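Local coordinates for protein carboxypeptidase D (PDB 3MN8) that is a zinc-dependent carboxypeptidase that releases C-terminal arginine or lysine from peptides and proteins, including peptide hormones and neuropeptides, at residues 242-255 / 294-306. Sequence-based numbering, arbitrary orientation.
With GEM ((2-guanidinoethylmercapto)succinic acid), chain G.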
ATOM      1  N   THR A 242       9.928  11.452   8.089  1.00 51.99           N
ATOM      2  CA  THR A 242       8.552  11.470   8.529  1.00 37.97           C
ATOM      3  C   THR A 242       8.522  11.281  10.039  1.00 45.71           C
ATOM      4  O   THR A 242       9.439  10.679  10.615  1.00 48.12           O
ATOM      5  CB  THR A 242       7.792  10.335   7.815  1.00 43.14           C
ATOM      6  OG1 THR A 242       7.017  10.882   6.737  1.00 51.41           O
ATOM      7  CG2 THR A 242       6.887   9.578   8.753  1.00 28.97           C
ATOM      8  N   PRO A 243       7.485  11.812  10.701  1.00 34.68           N
ATOM      9  CA  PRO A 243       7.396  11.568  12.142  1.00 33.23           C
ATOM     10  C   PRO A 243       7.467  10.069  12.423  1.00 33.99           C
ATOM     11  O   PRO A 243       7.984   9.650  13.446  1.00 36.73           O
ATOM     12  CB  PRO A 243       6.004  12.108  12.510  1.00 28.77           C
ATOM     13  CG  PRO A 243       5.674  13.081  11.440  1.00 39.39           C
ATOM     14  CD  PRO A 243       6.353  12.598  10.187  1.00 39.61           C
ATOM     15  N   ASP A 244       6.941   9.270  11.505  1.00 32.32           N
ATOM     16  CA  ASP A 244       6.906   7.830  11.677  1.00 32.35           C
ATOM     17  C   ASP A 244       8.065   7.139  10.980  1.00 35.56           C
ATOM     18  O   ASP A 244       7.919   6.036  10.457  1.00 44.40           O
ATOM     19  CB  ASP A 244       5.566   7.276  11.183  1.00 34.65           C
ATOM     20  CG  ASP A 244       4.490   7.300  12.268  1.00 50.08           C
ATOM     21  OD1 ASP A 244       4.576   6.458  13.190  1.00 60.84           O
ATOM     22  OD2 ASP A 244       3.576   8.158  12.215  1.00 45.87           O
ATOM     23  N   ASP A 245       9.228   7.773  11.003  1.00 32.63           N
ATOM     24  CA  ASP A 245      10.366   7.243  10.268  1.00 43.57           C
ATOM     25  C   ASP A 245      10.795   5.842  10.688  1.00 43.52           C
ATOM     26  O   ASP A 245      11.096   5.007   9.839  1.00 44.29           O
ATOM     27  CB  ASP A 245      11.571   8.171  10.349  1.00 35.64           C
ATOM     28  CG  ASP A 245      12.572   7.870   9.273  1.00 50.43           C
ATOM     29  OD1 ASP A 245      12.177   7.901   8.087  1.00 62.93           O
ATOM     30  OD2 ASP A 245      13.732   7.580   9.608  1.00 55.46           O
ATOM     31  N   ARG A 246      10.859   5.600  11.993  1.00 33.55           N
ATOM     32  CA  ARG A 246      11.223   4.279  12.478  1.00 40.37           C
ATOM     33  C   ARG A 246      10.349   3.216  11.807  1.00 44.38           C
ATOM     34  O   ARG A 246      10.853   2.291  11.176  1.00 48.60           O
ATOM     35  CB  ARG A 246      11.070   4.197  13.994  1.00 28.57           C
ATOM     36  CG  ARG A 246      11.824   5.254  14.749  1.00 43.85           C
ATOM     37  CD  ARG A 246      11.375   5.298  16.202  1.00 63.16           C
ATOM     38  NE  ARG A 246      12.261   4.547  17.091  1.00 78.28           N
ATOM     39  CZ  ARG A 246      11.990   4.286  18.366  1.00 91.69           C
ATOM     40  NH1 ARG A 246      10.852   4.707  18.909  1.00 95.49           N
ATOM     41  NH2 ARG A 246      12.850   3.598  19.101  1.00 96.81           N
ATOM     42  N   VAL A 247       9.036   3.355  11.941  1.00 32.38           N
ATOM     43  CA  VAL A 247       8.122   2.383  11.360  1.00 39.45           C
ATOM     44  C   VAL A 247       8.340   2.277   9.858  1.00 34.43           C
ATOM     45  O   VAL A 247       8.362   1.179   9.283  1.00 32.72           O
ATOM     46  CB  VAL A 247       6.651   2.740  11.637  1.00 35.48           C
ATOM     47  CG1 VAL A 247       5.741   1.919  10.751  1.00 20.16           C
ATOM     48  CG2 VAL A 247       6.320   2.506  13.101  1.00 28.71           C
ATOM     49  N   PHE A 248       8.512   3.426   9.222  1.00 42.10           N
ATOM     50  CA  PHE A 248       8.685   3.433   7.783  1.00 39.67           C
ATOM     51  C   PHE A 248       9.913   2.641   7.395  1.00 37.63           C
ATOM     52  O   PHE A 248       9.852   1.799   6.500  1.00 36.85           O
ATOM     53  CB  PHE A 248       8.700   4.857   7.218  1.00 26.25           C
ATOM     54  CG  PHE A 248       7.354   5.302   6.738  1.00 31.18           C
ATOM     55  CD1 PHE A 248       6.714   4.607   5.728  1.00 35.39           C
ATOM     56  CD2 PHE A 248       6.714   6.374   7.314  1.00 25.40           C
ATOM     57  CE1 PHE A 248       5.472   4.990   5.286  1.00 41.05           C
ATOM     58  CE2 PHE A 248       5.466   6.760   6.878  1.00 30.80           C
ATOM     59  CZ  PHE A 248       4.844   6.065   5.856  1.00 19.58           C
ATOM     60  N   LYS A 249      11.014   2.889   8.100  1.00 36.59           N
ATOM     61  CA  LYS A 249      12.260   2.158   7.876  1.00 28.14           C
ATOM     62  C   LYS A 249      12.084   0.656   8.110  1.00 36.84           C
ATOM     63  O   LYS A 249      12.695  -0.160   7.415  1.00 38.36           O
ATOM     64  CB  LYS A 249      13.381   2.723   8.751  1.00 27.03           C
ATOM     65  CG  LYS A 249      14.304   3.669   7.999  1.00 31.30           C
ATOM     66  CD  LYS A 249      15.196   4.509   8.907  1.00 31.29           C
ATOM     67  CE  LYS A 249      15.965   5.525   8.064  1.00 31.11           C
ATOM     68  NZ  LYS A 249      16.412   6.701   8.858  1.00 49.13           N
ATOM     69  N   GLN A 250      11.238   0.295   9.078  1.00 38.29           N
ATOM     70  CA  GLN A 250      10.941  -1.112   9.355  1.00 39.70           C
ATOM     71  C   GLN A 250      10.157  -1.746   8.199  1.00 35.85           C
ATOM     72  O   GLN A 250      10.437  -2.866   7.779  1.00 36.00           O
ATOM     73  CB  GLN A 250      10.184  -1.274  10.686  1.00 32.03           C
ATOM     74  CG  GLN A 250       9.909  -2.736  11.040  1.00 40.57           C
ATOM     75  CD  GLN A 250       9.526  -2.956  12.499  1.00 47.96           C
ATOM     76  OE1 GLN A 250      10.083  -2.338  13.407  1.00 62.94           O
ATOM     77  NE2 GLN A 250       8.588  -3.862  12.725  1.00 41.77           N
ATOM     78  N   LEU A 251       9.186  -1.010   7.681  1.00 29.08           N
ATOM     79  CA  LEU A 251       8.429  -1.464   6.527  1.00 30.20           C
ATOM     80  C   LEU A 251       9.329  -1.687   5.330  1.00 29.51           C
ATOM     81  O   LEU A 251       9.355  -2.773   4.750  1.00 42.89           O
ATOM     82  CB  LEU A 251       7.343  -0.453   6.181  1.00 40.57           C
ATOM     83  CG  LEU A 251       6.294  -0.316   7.280  1.00 43.76           C
ATOM     84  CD1 LEU A 251       5.309   0.800   6.972  1.00 42.98           C
ATOM     85  CD2 LEU A 251       5.588  -1.653   7.523  1.00 25.19           C
ATOM     86  N   ALA A 252      10.066  -0.651   4.956  1.00 36.15           N
ATOM     87  CA  ALA A 252      10.996  -0.738   3.835  1.00 42.82           C
ATOM     88  C   ALA A 252      11.977  -1.896   3.991  1.00 44.18           C
ATOM     89  O   ALA A 252      12.311  -2.572   3.009  1.00 48.63           O
ATOM     90  CB  ALA A 252      11.753   0.582   3.668  1.00 37.44           C
ATOM     91  N   HIS A 253      12.445  -2.116   5.219  1.00 33.72           N
ATOM     92  CA  HIS A 253      13.424  -3.170   5.473  1.00 35.14           C
ATOM     93  C   HIS A 253      12.777  -4.531   5.401  1.00 42.38           C
ATOM     94  O   HIS A 253      13.394  -5.487   4.930  1.00 44.62           O
ATOM     95  CB  HIS A 253      14.103  -2.997   6.825  1.00 33.10           C
ATOM     96  CG  HIS A 253      15.403  -2.251   6.756  1.00 46.40           C
ATOM     97  ND1 HIS A 253      15.650  -1.105   7.486  1.00 42.48           N
ATOM     98  CD2 HIS A 253      16.529  -2.487   6.039  1.00 49.70           C
ATOM     99  CE1 HIS A 253      16.867  -0.666   7.221  1.00 38.03           C
ATOM    100  NE2 HIS A 253      17.423  -1.489   6.348  1.00 56.12           N
ATOM    101  N   THR A 254      11.530  -4.615   5.860  1.00 28.97           N
ATOM    102  CA  THR A 254      10.774  -5.859   5.755  1.00 31.81           C
ATOM    103  C   THR A 254      10.762  -6.381   4.320  1.00 36.78           C
ATOM    104  O   THR A 254      10.950  -7.570   4.082  1.00 41.32           O
ATOM    105  CB  THR A 254       9.319  -5.685   6.188  1.00 28.16           C
ATOM    106  OG1 THR A 254       9.272  -5.180   7.526  1.00 33.60           O
ATOM    107  CG2 THR A 254       8.607  -7.015   6.123  1.00 24.32           C
ATOM    108  N   TYR A 255      10.527  -5.489   3.363  1.00 35.58           N
ATOM    109  CA  TYR A 255      10.471  -5.889   1.961  1.00 36.96           C
ATOM    110  C   TYR A 255      11.870  -6.184   1.409  1.00 39.92           C
ATOM    111  O   TYR A 255      12.111  -7.228   0.798  1.00 42.21           O
ATOM    112  CB  TYR A 255       9.776  -4.813   1.115  1.00 33.04           C
ATOM    113  CG  TYR A 255       9.336  -5.321  -0.238  1.00 39.58           C
ATOM    114  CD1 TYR A 255      10.258  -5.479  -1.277  1.00 49.18           C
ATOM    115  CD2 TYR A 255       8.001  -5.658  -0.476  1.00 27.84           C
ATOM    116  CE1 TYR A 255       9.863  -5.954  -2.526  1.00 47.49           C
ATOM    117  CE2 TYR A 255       7.592  -6.137  -1.718  1.00 34.30           C
ATOM    118  CZ  TYR A 255       8.530  -6.284  -2.741  1.00 41.73           C
ATOM    119  OH  TYR A 255       8.139  -6.755  -3.975  1.00 34.35           O
ATOM    120  N   TYR A 294      -0.068   9.330   3.456  1.00 26.84           N
ATOM    121  CA  TYR A 294       0.354   9.602   4.823  1.00 43.75           C
ATOM    122  C   TYR A 294      -0.240  10.900   5.346  1.00 36.47           C
ATOM    123  O   TYR A 294      -0.738  10.963   6.472  1.00 28.10           O
ATOM    124  CB  TYR A 294       1.886   9.636   4.907  1.00 38.85           C
ATOM    125  CG  TYR A 294       2.435   9.798   6.310  1.00 38.87           C
ATOM    126  CD1 TYR A 294       2.196   8.829   7.294  1.00 35.84           C
ATOM    127  CD2 TYR A 294       3.207  10.913   6.651  1.00 31.28           C
ATOM    128  CE1 TYR A 294       2.707   8.975   8.581  1.00 39.93           C
ATOM    129  CE2 TYR A 294       3.723  11.070   7.930  1.00 27.99           C
ATOM    130  CZ  TYR A 294       3.471  10.100   8.896  1.00 39.54           C
ATOM    131  OH  TYR A 294       3.989  10.256  10.169  1.00 32.15           O
ATOM    132  N   ALA A 295      -0.195  11.925   4.502  1.00 42.70           N
ATOM    133  CA  ALA A 295      -0.554  13.286   4.894  1.00 33.51           C
ATOM    134  C   ALA A 295      -2.056  13.555   4.906  1.00 31.66           C
ATOM    135  O   ALA A 295      -2.497  14.495   5.556  1.00 41.00           O
ATOM    136  CB  ALA A 295       0.150  14.290   3.993  1.00 22.52           C
ATOM    137  N   PHE A 296      -2.839  12.751   4.192  1.00 22.09           N
ATOM    138  CA  PHE A 296      -4.269  13.023   4.080  1.00 25.53           C
ATOM    139  C   PHE A 296      -5.097  11.837   4.537  1.00 36.95           C
ATOM    140  O   PHE A 296      -6.311  11.782   4.301  1.00 29.04           O
ATOM    141  CB  PHE A 296      -4.634  13.385   2.640  1.00 38.07           C
ATOM    142  CG  PHE A 296      -3.956  14.643   2.130  1.00 52.12           C
ATOM    143  CD1 PHE A 296      -2.672  14.599   1.594  1.00 45.52           C
ATOM    144  CD2 PHE A 296      -4.609  15.872   2.181  1.00 54.27           C
ATOM    145  CE1 PHE A 296      -2.058  15.756   1.121  1.00 39.75           C
ATOM    146  CE2 PHE A 296      -3.990  17.036   1.709  1.00 42.96           C
ATOM    147  CZ  PHE A 296      -2.718  16.974   1.182  1.00 38.86           C
ATOM    148  N   SER A 297      -4.432  10.880   5.178  1.00 29.70           N
ATOM    149  CA  SER A 297      -5.128   9.734   5.747  1.00 15.35           C
ATOM    150  C   SER A 297      -4.233   9.094   6.783  1.00 24.90           C
ATOM    151  O   SER A 297      -3.163   9.615   7.096  1.00 36.56           O
ATOM    152  CB  SER A 297      -5.499   8.709   4.667  1.00 21.74           C
ATOM    153  OG  SER A 297      -4.421   7.827   4.365  1.00 18.36           O
ATOM    154  N   ASN A 298      -4.682   7.962   7.309  1.00 20.63           N
ATOM    155  CA  ASN A 298      -3.928   7.202   8.281  1.00 14.31           C
ATOM    156  C   ASN A 298      -2.883   6.353   7.570  1.00 26.84           C
ATOM    157  O   ASN A 298      -1.928   5.888   8.184  1.00 25.07           O
ATOM    158  CB  ASN A 298      -4.867   6.267   9.038  1.00 12.80           C
ATOM    159  CG  ASN A 298      -5.798   6.993   9.980  1.00 19.75           C
ATOM    160  OD1 ASN A 298      -5.469   8.040  10.525  1.00 30.26           O
ATOM    161  ND2 ASN A 298      -6.970   6.419  10.197  1.00 24.47           N
ATOM    162  N   CYS A 299      -3.078   6.132   6.274  1.00 13.12           N
ATOM    163  CA  CYS A 299      -2.351   5.078   5.578  1.00 17.17           C
ATOM    164  C   CYS A 299      -0.850   5.336   5.472  1.00 30.33           C
ATOM    165  O   CYS A 299      -0.421   6.467   5.239  1.00 35.84           O
ATOM    166  CB  CYS A 299      -2.938   4.821   4.188  1.00 14.07           C
ATOM    167  SG  CYS A 299      -2.436   3.236   3.441  1.00 33.48           S
ATOM    168  N   PHE A 300      -0.069   4.266   5.641  1.00 25.51           N
ATOM    169  CA  PHE A 300       1.381   4.292   5.501  1.00 25.48           C
ATOM    170  C   PHE A 300       1.799   3.587   4.203  1.00 28.12           C
ATOM    171  O   PHE A 300       1.959   2.371   4.185  1.00 21.69           O
ATOM    172  CB  PHE A 300       2.042   3.573   6.684  1.00 37.96           C
ATOM    173  CG  PHE A 300       1.925   4.295   8.006  1.00 39.64           C
ATOM    174  CD1 PHE A 300       2.883   4.097   8.994  1.00 29.90           C
ATOM    175  CD2 PHE A 300       0.870   5.164   8.267  1.00 45.99           C
ATOM    176  CE1 PHE A 300       2.790   4.750  10.222  1.00 37.70           C
ATOM    177  CE2 PHE A 300       0.763   5.817   9.497  1.00 45.48           C
ATOM    178  CZ  PHE A 300       1.719   5.607  10.475  1.00 37.10           C
ATOM    179  N   GLU A 301       1.974   4.343   3.122  1.00 31.29           N
ATOM    180  CA  GLU A 301       2.345   3.758   1.834  1.00 18.25           C
ATOM    181  C   GLU A 301       3.848   3.800   1.572  1.00 28.36           C
ATOM    182  O   GLU A 301       4.501   4.830   1.755  1.00 33.33           O
ATOM    183  CB  GLU A 301       1.586   4.455   0.701  1.00 25.47           C
ATOM    184  CG  GLU A 301       1.948   3.981  -0.697  1.00 31.88           C
ATOM    185  CD  GLU A 301       0.928   4.416  -1.744  1.00 41.78           C
ATOM    186  OE1 GLU A 301      -0.239   3.955  -1.677  1.00 50.77           O
ATOM    187  OE2 GLU A 301       1.283   5.218  -2.640  1.00 42.47           O
ATOM    188  N   LEU A 302       4.394   2.671   1.134  1.00 36.00           N
ATOM    189  CA  LEU A 302       5.757   2.631   0.604  1.00 36.19           C
ATOM    190  C   LEU A 302       5.727   2.718  -0.905  1.00 30.39           C
ATOM    191  O   LEU A 302       4.741   2.341  -1.536  1.00 35.52           O
ATOM    192  CB  LEU A 302       6.455   1.319   0.972  1.00 35.95           C
ATOM    193  CG  LEU A 302       6.784   1.063   2.436  1.00 38.60           C
ATOM    194  CD1 LEU A 302       7.626  -0.199   2.536  1.00 34.05           C
ATOM    195  CD2 LEU A 302       7.510   2.256   3.035  1.00 31.27           C
ATOM    196  N   THR A 303       6.823   3.203  -1.481  1.00 35.48           N
ATOM    197  CA  THR A 303       7.041   3.129  -2.921  1.00 41.05           C
ATOM    198  C   THR A 303       8.058   2.020  -3.165  1.00 47.52           C
ATOM    199  O   THR A 303       9.162   2.055  -2.625  1.00 45.09           O
ATOM    200  CB  THR A 303       7.605   4.455  -3.505  1.00 48.44           C
ATOM    201  OG1 THR A 303       6.841   5.572  -3.033  1.00 49.88           O
ATOM    202  CG2 THR A 303       7.574   4.439  -5.031  1.00 39.13           C
ATOM    203  N   ILE A 304       7.698   1.027  -3.969  1.00 53.73           N
ATOM    204  CA  ILE A 304       8.626  -0.069  -4.208  1.00 51.36           C
ATOM    205  C   ILE A 304       9.010  -0.274  -5.675  1.00 54.96           C
ATOM    206  O   ILE A 304       8.151  -0.472  -6.551  1.00 41.02           O
ATOM    207  CB  ILE A 304       8.130  -1.376  -3.602  1.00 38.14           C
ATOM    208  CG1 ILE A 304       8.040  -1.232  -2.090  1.00 34.67           C
ATOM    209  CG2 ILE A 304       9.083  -2.508  -3.962  1.00 45.05           C
ATOM    210  CD1 ILE A 304       7.200  -2.286  -1.445  1.00 49.19           C
ATOM    211  N   GLU A 305      10.320  -0.224  -5.913  1.00 45.28           N
ATOM    212  CA  GLU A 305      10.890  -0.391  -7.242  1.00 42.02           C
ATOM    213  C   GLU A 305      11.312  -1.850  -7.402  1.00 43.18           C
ATOM    214  O   GLU A 305      12.100  -2.362  -6.608  1.00 52.71           O
ATOM    215  CB  GLU A 305      12.096   0.545  -7.410  1.00 33.72           C
ATOM    216  CG  GLU A 305      11.797   2.044  -7.217  1.00 27.76           C
ATOM    217  CD  GLU A 305      11.113   2.669  -8.425  1.00 39.84           C
ATOM    218  OE1 GLU A 305      10.823   3.880  -8.392  1.00 38.24           O
ATOM    219  OE2 GLU A 305      10.859   1.945  -9.411  1.00 46.79           O
ATOM    220  N   LEU A 306      10.798  -2.516  -8.431  1.00 34.76           N
ATOM    221  CA  LEU A 306      10.969  -3.968  -8.553  1.00 46.76           C
ATOM    222  C   LEU A 306      12.099  -4.413  -9.479  1.00 48.53           C
ATOM    223  O   LEU A 306      12.835  -5.349  -9.161  1.00 53.94           O
ATOM    224  CB  LEU A 306       9.656  -4.632  -8.982  1.00 42.97           C
ATOM    225  CG  LEU A 306       8.540  -4.397  -7.974  1.00 44.85           C
ATOM    226  CD1 LEU A 306       7.190  -4.799  -8.525  1.00 46.79           C
ATOM    227  CD2 LEU A 306       8.849  -5.144  -6.700  1.00 43.05           C
TER
HETATM  228  C8  GEM G 601       9.814   7.878  -8.897  1.00 57.00           C
HETATM  229  S7  GEM G 601       8.800   7.395  -7.528  1.00 57.42           S
HETATM  230  C6  GEM G 601      10.015   6.667  -6.466  1.00 51.59           C
HETATM  231  C5  GEM G 601      11.199   7.583  -6.167  1.00 34.21           C
HETATM  232  N3  GEM G 601      10.715   8.664  -5.322  1.00 36.03           N
HETATM  233  C1  GEM G 601      11.374   9.763  -4.974  1.00 43.13           C
HETATM  234  N4  GEM G 601      10.801  10.669  -4.192  1.00 32.44           N
HETATM  235  N2  GEM G 601      12.612   9.965  -5.414  1.00 48.23           N
HETATM  236  C9  GEM G 601       8.970   8.744  -9.795  1.00 64.36           C
HETATM  237  O14 GEM G 601       7.759   8.881  -9.512  1.00 32.86           O
HETATM  238  O15 GEM G 601       9.503   9.301 -10.778  1.00 65.33           O
HETATM  239  C10 GEM G 601      10.423   6.686  -9.654  1.00 45.92           C
HETATM  240  C11 GEM G 601       9.459   5.798 -10.432  1.00 54.16           C
HETATM  241  O12 GEM G 601       9.551   4.558 -10.260  1.00 39.20           O
HETATM  242  O13 GEM G 601       8.641   6.313 -11.236  1.00 33.28           O
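F248 is the main bump of helix 245-255, its ring lodged between Y294, F300 and L302. Its CE2 edge points at the face of Y294 in a T-shaped pair, centroids 5.5 Å apart and planes at 76°. Against F300 the planes are nearly parallel but slid apart, so F300 CD1 lies over the rim of one F248 face, with F300 CB near F248 CZ, while L302 CD2 meets the F248 edge, 3.7 Å from F248 CD1. L302 in turn is the knob from strand 300-305: with CG anti to its carbonyl carbon (chi1 -67°), it sends CD1 into the hollow beside the helix backbone, 3.5 Å from A252 N and next to L251 CB. Farther along, I304 CD1 lies over the face of the Y255 ring in a CH-pi contact, 3.9 Å from its centroid. Strand and helix cross at -41° with axes 9.4 Å apart, a helix packed on the central sheet of the M14 catalytic domain. At the other end T242 and P243 pack around the hydroxyl end of Y294, whose OH donates to the anti lone pair of D244 OD2 at 3.0 Å; D244 OD1 forms a salt bridge with R376. E305, the predicted proton donor/acceptor, leaves the strand away from the helix and belongs to the inhibitor pocket. The interface is mainly apolar, with polar groups at its two ends: Y255 OH bonds to N324, and D244's charge is probably balanced by R376 and eased by the tyrosine O-H.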